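Local atomic coordinates of peptide methionine sulfoxide reductase msrA/msrB (Neisseria gonorrhoeae, PDB entry 2H30), a protein that reduces methionine sulfoxide in peptides, its N-terminal thioredoxin-type domain being able to pass electrons from DsbD to the downstream reductases. Residues P40-F45 / A145-L150; A126-G129 / D133-R136. The protein carries 2 engineered substitutions. All blocks are in the same frame, centred on the assembly; numbering follows the deposited sequence.

How the contacts relate
Strand 41-45 comes first along the chain. It pairs in parallel with strand 73-78 on one edge, while its other edge later receives strand 124-128 in antiparallel sense. Contact 2 then closes a short loop: the chain turns within three residues and strand 134-139 runs back along 124-128 as one of the sheet's two outermost strands. Helix 144-152 follows and returns to strand 41-45, closing the roughly 100-residue loop of contact 1, inside which contact 2 is nested. The two meet directly through the backbone, with Thr41 O 2.8 Å from Ile128 N. Together they tie the hairpin and final helix of the thioredoxin fold to its central strand.

Contact 1. Residues P40-F45 / A145-L150; sequences PTLIKF and AQALAL
Leu150 N donates to Gln146 O at 2.9 Å, an i+4 to i backbone bond of helix 144-152 that fixes the turn from which Leu150 reaches strand 41-45. No hydrogen bond spans the two segments; the evidence for their association is apolar and centres on Leu42. Leu42 CA lies 8.1 Å from Ala147 CA, a separation bridged by side chains. Because CG of Leu42 stands anti to the backbone N (chi1 179°), the isobutyl group extends from the strand and offers one methyl to each of two helix residues. CD2 of Leu42 meets CB of Ala147 at 4.1 Å, and CD1 of Leu42 meets CD1 of Leu150 at 4.2 Å. Both touches are methyl to methyl; the Leu42 and Leu150 side chains cross at about a right angle. The CB of Leu150 already points toward the strand; with chi2 at -178° the CD1 methyl turns to Leu42, while CD2 lies farther from it. All three residues are buried, although the segments hide just 105 Å² from each other, consistent with a narrow meeting in a core shared with other elements. Leu74 and Trp125, from the strands flanking 41-45, also touch Leu42. Gln146 is tied by its side-chain amide to Asn143 N and Leu158 O, joining the helix to the chain on both sides of it. In thioredoxin-fold terms, the C-terminal helix packs on the face of the sheet to which Leu42 of the central strand 41-45 points; on the opposite face Ile43 meets Val16 and Met20 of helix 16-20.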
loop_
_atom_site.group_PDB
_atom_site.type_symbol
_atom_site.label_atom_id
_atom_site.label_comp_id
_atom_site.label_asym_id
_atom_site.label_seq_id
_atom_site.Cartn_x
_atom_site.Cartn_y
_atom_site.Cartn_z
ATOM N N PRO A 40 -0.419 10.172 -8.755
ATOM C CA PRO A 40 -1.379 9.238 -8.086
ATOM C C PRO A 40 -0.605 8.401 -7.058
ATOM O O PRO A 40 0.609 8.349 -7.111
ATOM C CB PRO A 40 -1.850 8.336 -9.228
ATOM C CG PRO A 40 -0.678 8.342 -10.238
ATOM C CD PRO A 40 -0.064 9.743 -10.125
ATOM N N THR A 41 -1.326 7.713 -6.181
ATOM C CA THR A 41 -0.713 6.877 -5.176
ATOM C C THR A 41 -1.277 5.484 -5.311
ATOM O O THR A 41 -2.519 5.277 -5.345
ATOM C CB THR A 41 -0.995 7.432 -3.768
ATOM O OG1 THR A 41 -0.364 8.745 -3.700
ATOM C CG2 THR A 41 -0.327 6.581 -2.689
ATOM N N LEU A 42 -0.358 4.514 -5.378
ATOM C CA LEU A 42 -0.756 3.095 -5.462
ATOM C C LEU A 42 -0.439 2.512 -4.108
ATOM O O LEU A 42 0.719 2.585 -3.652
ATOM C CB LEU A 42 0.064 2.411 -6.570
ATOM C CG LEU A 42 -0.280 0.937 -6.683
ATOM C CD1 LEU A 42 -1.753 0.680 -7.089
ATOM C CD2 LEU A 42 0.760 0.406 -7.742
ATOM N N ILE A 43 -1.469 2.003 -3.429
ATOM C CA ILE A 43 -1.308 1.551 -2.031
ATOM C C ILE A 43 -1.523 0.061 -1.936
ATOM O O ILE A 43 -2.565 -0.440 -2.399
ATOM C CB ILE A 43 -2.344 2.198 -1.110
ATOM C CG1 ILE A 43 -2.236 3.731 -1.200
ATOM C CG2 ILE A 43 -2.148 1.695 0.336
ATOM C CD1 ILE A 43 -3.384 4.401 -0.440
ATOM N N LYS A 44 -0.589 -0.635 -1.345
ATOM C CA LYS A 44 -0.760 -2.098 -1.081
ATOM C C LYS A 44 -1.102 -2.283 0.405
ATOM O O LYS A 44 -0.269 -1.858 1.247
ATOM C CB LYS A 44 0.553 -2.830 -1.345
ATOM C CG LYS A 44 0.347 -4.358 -1.163
ATOM C CD LYS A 44 1.626 -5.099 -1.393
ATOM C CE LYS A 44 1.204 -6.589 -1.732
ATOM N NZ LYS A 44 2.335 -7.199 -2.332
ATOM N N PHE A 45 -2.257 -2.905 0.680
ATOM C CA PHE A 45 -2.667 -3.245 2.058
ATOM C C PHE A 45 -2.244 -4.674 2.310
ATOM O O PHE A 45 -2.498 -5.572 1.483
ATOM C CB PHE A 45 -4.194 -3.144 2.201
ATOM C CG PHE A 45 -4.693 -1.738 2.047
ATOM C CD1 PHE A 45 -4.934 -1.191 0.788
ATOM C CD2 PHE A 45 -4.846 -0.950 3.170
ATOM C CE1 PHE A 45 -5.381 0.150 0.691
ATOM C CE2 PHE A 45 -5.320 0.384 3.084
ATOM C CZ PHE A 45 -5.581 0.948 1.854
ATOM N N ALA A 145 2.880 -5.839 -14.420
ATOM C CA ALA A 145 2.199 -5.291 -15.593
ATOM C C ALA A 145 0.870 -4.690 -15.248
ATOM O O ALA A 145 0.522 -3.639 -15.762
ATOM C CB ALA A 145 2.013 -6.418 -16.679
ATOM N N GLN A 146 0.102 -5.382 -14.383
ATOM C CA GLN A 146 -1.176 -4.837 -13.881
ATOM C C GLN A 146 -0.951 -3.553 -13.050
ATOM O O GLN A 146 -1.678 -2.565 -13.215
ATOM C CB GLN A 146 -1.851 -5.875 -12.993
ATOM C CG GLN A 146 -2.459 -7.015 -13.839
ATOM C CD GLN A 146 -2.931 -8.145 -12.980
ATOM O OE1 GLN A 146 -2.327 -8.479 -11.939
ATOM N NE2 GLN A 146 -4.015 -8.827 -13.449
ATOM N N ALA A 147 0.082 -3.555 -12.221
ATOM C CA ALA A 147 0.385 -2.334 -11.431
ATOM C C ALA A 147 0.756 -1.162 -12.345
ATOM O O ALA A 147 0.322 -0.036 -12.166
ATOM C CB ALA A 147 1.517 -2.628 -10.418
ATOM N N LEU A 148 1.571 -1.448 -13.367
ATOM C CA LEU A 148 1.910 -0.364 -14.290
ATOM C C LEU A 148 0.706 0.131 -15.076
ATOM O O LEU A 148 0.627 1.340 -15.349
ATOM C CB LEU A 148 3.017 -0.891 -15.245
ATOM C CG LEU A 148 4.391 -1.037 -14.583
ATOM C CD1 LEU A 148 5.272 -1.809 -15.551
ATOM C CD2 LEU A 148 5.056 0.322 -14.225
ATOM N N ALA A 149 -0.174 -0.806 -15.480
ATOM C CA ALA A 149 -1.381 -0.447 -16.207
ATOM C C ALA A 149 -2.246 0.468 -15.327
ATOM O O ALA A 149 -2.700 1.542 -15.767
ATOM C CB ALA A 149 -2.133 -1.702 -16.594
ATOM N N LEU A 150 -2.340 0.119 -14.035
ATOM C CA LEU A 150 -3.191 0.950 -13.134
ATOM C C LEU A 150 -2.654 2.363 -12.928
ATOM O O LEU A 150 -3.417 3.341 -12.812
ATOM C CB LEU A 150 -3.276 0.324 -11.738
ATOM C CG LEU A 150 -4.170 -0.872 -11.523
ATOM C CD1 LEU A 150 -4.048 -1.194 -10.000
ATOM C CD2 LEU A 150 -5.611 -0.440 -11.820
#

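Contact 2. Residues A126-G129 / D133-R136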
loop_
_atom_site.group_PDB
_atom_site.type_symbol
_atom_site.label_atom_id
_atom_site.label_comp_id
_atom_site.label_asym_id
_atom_site.label_seq_id
_atom_site.Cartn_x
_atom_site.Cartn_y
_atom_site.Cartn_z
ATOM N N ALA A 126 -5.123 -0.150 -3.615
ATOM C CA ALA A 126 -5.992 0.976 -3.996
ATOM C C ALA A 126 -5.213 1.983 -4.808
ATOM O O ALA A 126 -4.037 2.195 -4.565
ATOM C CB ALA A 126 -6.587 1.641 -2.747
ATOM N N LEU A 127 -5.880 2.587 -5.809
ATOM C CA LEU A 127 -5.269 3.639 -6.573
ATOM C C LEU A 127 -6.023 4.936 -6.180
ATOM O O LEU A 127 -7.241 4.977 -6.331
ATOM C CB LEU A 127 -5.381 3.328 -8.084
ATOM C CG LEU A 127 -4.750 4.454 -8.934
ATOM C CD1 LEU A 127 -3.254 4.277 -8.880
ATOM C CD2 LEU A 127 -5.328 4.298 -10.300
ATOM N N ILE A 128 -5.232 5.865 -5.675
ATOM C CA ILE A 128 -5.703 7.231 -5.268
ATOM C C ILE A 128 -5.227 8.203 -6.341
ATOM O O ILE A 128 -4.053 8.264 -6.664
ATOM C CB ILE A 128 -5.109 7.665 -3.935
ATOM C CG1 ILE A 128 -5.224 6.561 -2.870
ATOM C CG2 ILE A 128 -5.783 8.961 -3.436
ATOM C CD1 ILE A 128 -6.639 6.120 -2.637
ATOM N N GLY A 129 -6.156 8.999 -6.857
ATOM C CA GLY A 129 -5.742 9.967 -7.853
ATOM C C GLY A 129 -4.913 11.113 -7.277
ATOM O O GLY A 129 -4.836 11.308 -6.045
ATOM N N ASP A 133 -8.702 11.490 -4.586
ATOM C CA ASP A 133 -9.909 10.663 -4.690
ATOM C C ASP A 133 -9.578 9.180 -4.911
ATOM O O ASP A 133 -8.589 8.851 -5.623
ATOM C CB ASP A 133 -10.783 11.162 -5.840
ATOM C CG ASP A 133 -10.017 11.247 -7.197
ATOM O OD1 ASP A 133 -8.929 11.885 -7.253
ATOM O OD2 ASP A 133 -10.518 10.681 -8.207
ATOM N N VAL A 134 -10.387 8.294 -4.336
ATOM C CA VAL A 134 -10.193 6.863 -4.582
ATOM C C VAL A 134 -10.703 6.535 -5.976
ATOM O O VAL A 134 -11.871 6.782 -6.335
ATOM C CB VAL A 134 -10.975 6.028 -3.585
ATOM C CG1 VAL A 134 -10.775 4.519 -3.861
ATOM C CG2 VAL A 134 -10.449 6.339 -2.163
ATOM N N GLN A 135 -9.822 5.949 -6.809
ATOM C CA GLN A 135 -10.161 5.617 -8.199
ATOM C C GLN A 135 -10.378 4.138 -8.474
ATOM O O GLN A 135 -11.157 3.764 -9.350
ATOM C CB GLN A 135 -9.107 6.156 -9.150
ATOM C CG GLN A 135 -9.077 7.675 -9.028
ATOM C CD GLN A 135 -8.095 8.324 -9.913
ATOM O OE1 GLN A 135 -7.047 7.782 -10.186
ATOM N NE2 GLN A 135 -8.372 9.597 -10.242
ATOM N N ARG A 136 -9.712 3.275 -7.714
ATOM C CA ARG A 136 -9.824 1.861 -7.982
ATOM C C ARG A 136 -9.395 1.112 -6.728
ATOM O O ARG A 136 -8.459 1.536 -6.025
ATOM C CB ARG A 136 -8.823 1.469 -9.117
ATOM C CG ARG A 136 -8.894 0.045 -9.623
ATOM C CD ARG A 136 -10.116 -0.106 -10.599
ATOM N NE ARG A 136 -10.155 -1.433 -11.180
ATOM C CZ ARG A 136 -9.665 -1.693 -12.388
ATOM N NH1 ARG A 136 -9.122 -0.707 -13.104
ATOM N NH2 ARG A 136 -9.759 -2.928 -12.851
#
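A classic beta bulge joins the two strands of this hairpin, with Gln135 and Arg136 both set opposite Leu127. The geometry identifies it: Leu127 O accepts from Gln135 N at 2.8 Å and, weakly, from Arg136 N at 3.3 Å, while Leu127 N donates to Arg136 O at 2.8 Å. Gln135 has a psi of -29°, far from an extended strand value, and the pairing accordingly shifts by one residue between Leu127-Arg136 and Ile128-Val134. Nearer the turn, Gly129 N gives a bond of 2.7 Å to Asp133 O. Strand 134-139 forms one edge of the thioredoxin-type sheet, and strand 124-128 lies between it and strand 41-45; the axes of 126-128 and 134-136 make an angle of 134°, well short of straight antiparallel. On the face carrying Ile128 and Val134, the non-hydrogen-bonded pair, CD1 of Ile128 packs against CG2 of Val134 at 3.8 Å, and both residues also touch Val16 of helix 16-20. The other face holds Leu127 and Arg136, whose CB atoms are 4.0 Å apart; beyond them the arginine chain bends and carries its guanidinium past the hairpin to the chain near Pro154, NH1 bonding to Pro154 O and Ala156 O. Gln135 turns instead to the hairpin end. With CG anti to the carbonyl carbon (chi1 -62°) and the chain extended beyond it, its amide carbon CD comes within 3.5 Å of Gly129 CA, beside a residue that has no side chain. NE2 of Gln135 donates to Asp133 OD2 at 3.1 Å, on the syn side but tilted out of the carboxylate plane, which probably restrains the rotation of both groups; Asp133 is exposed to solvent.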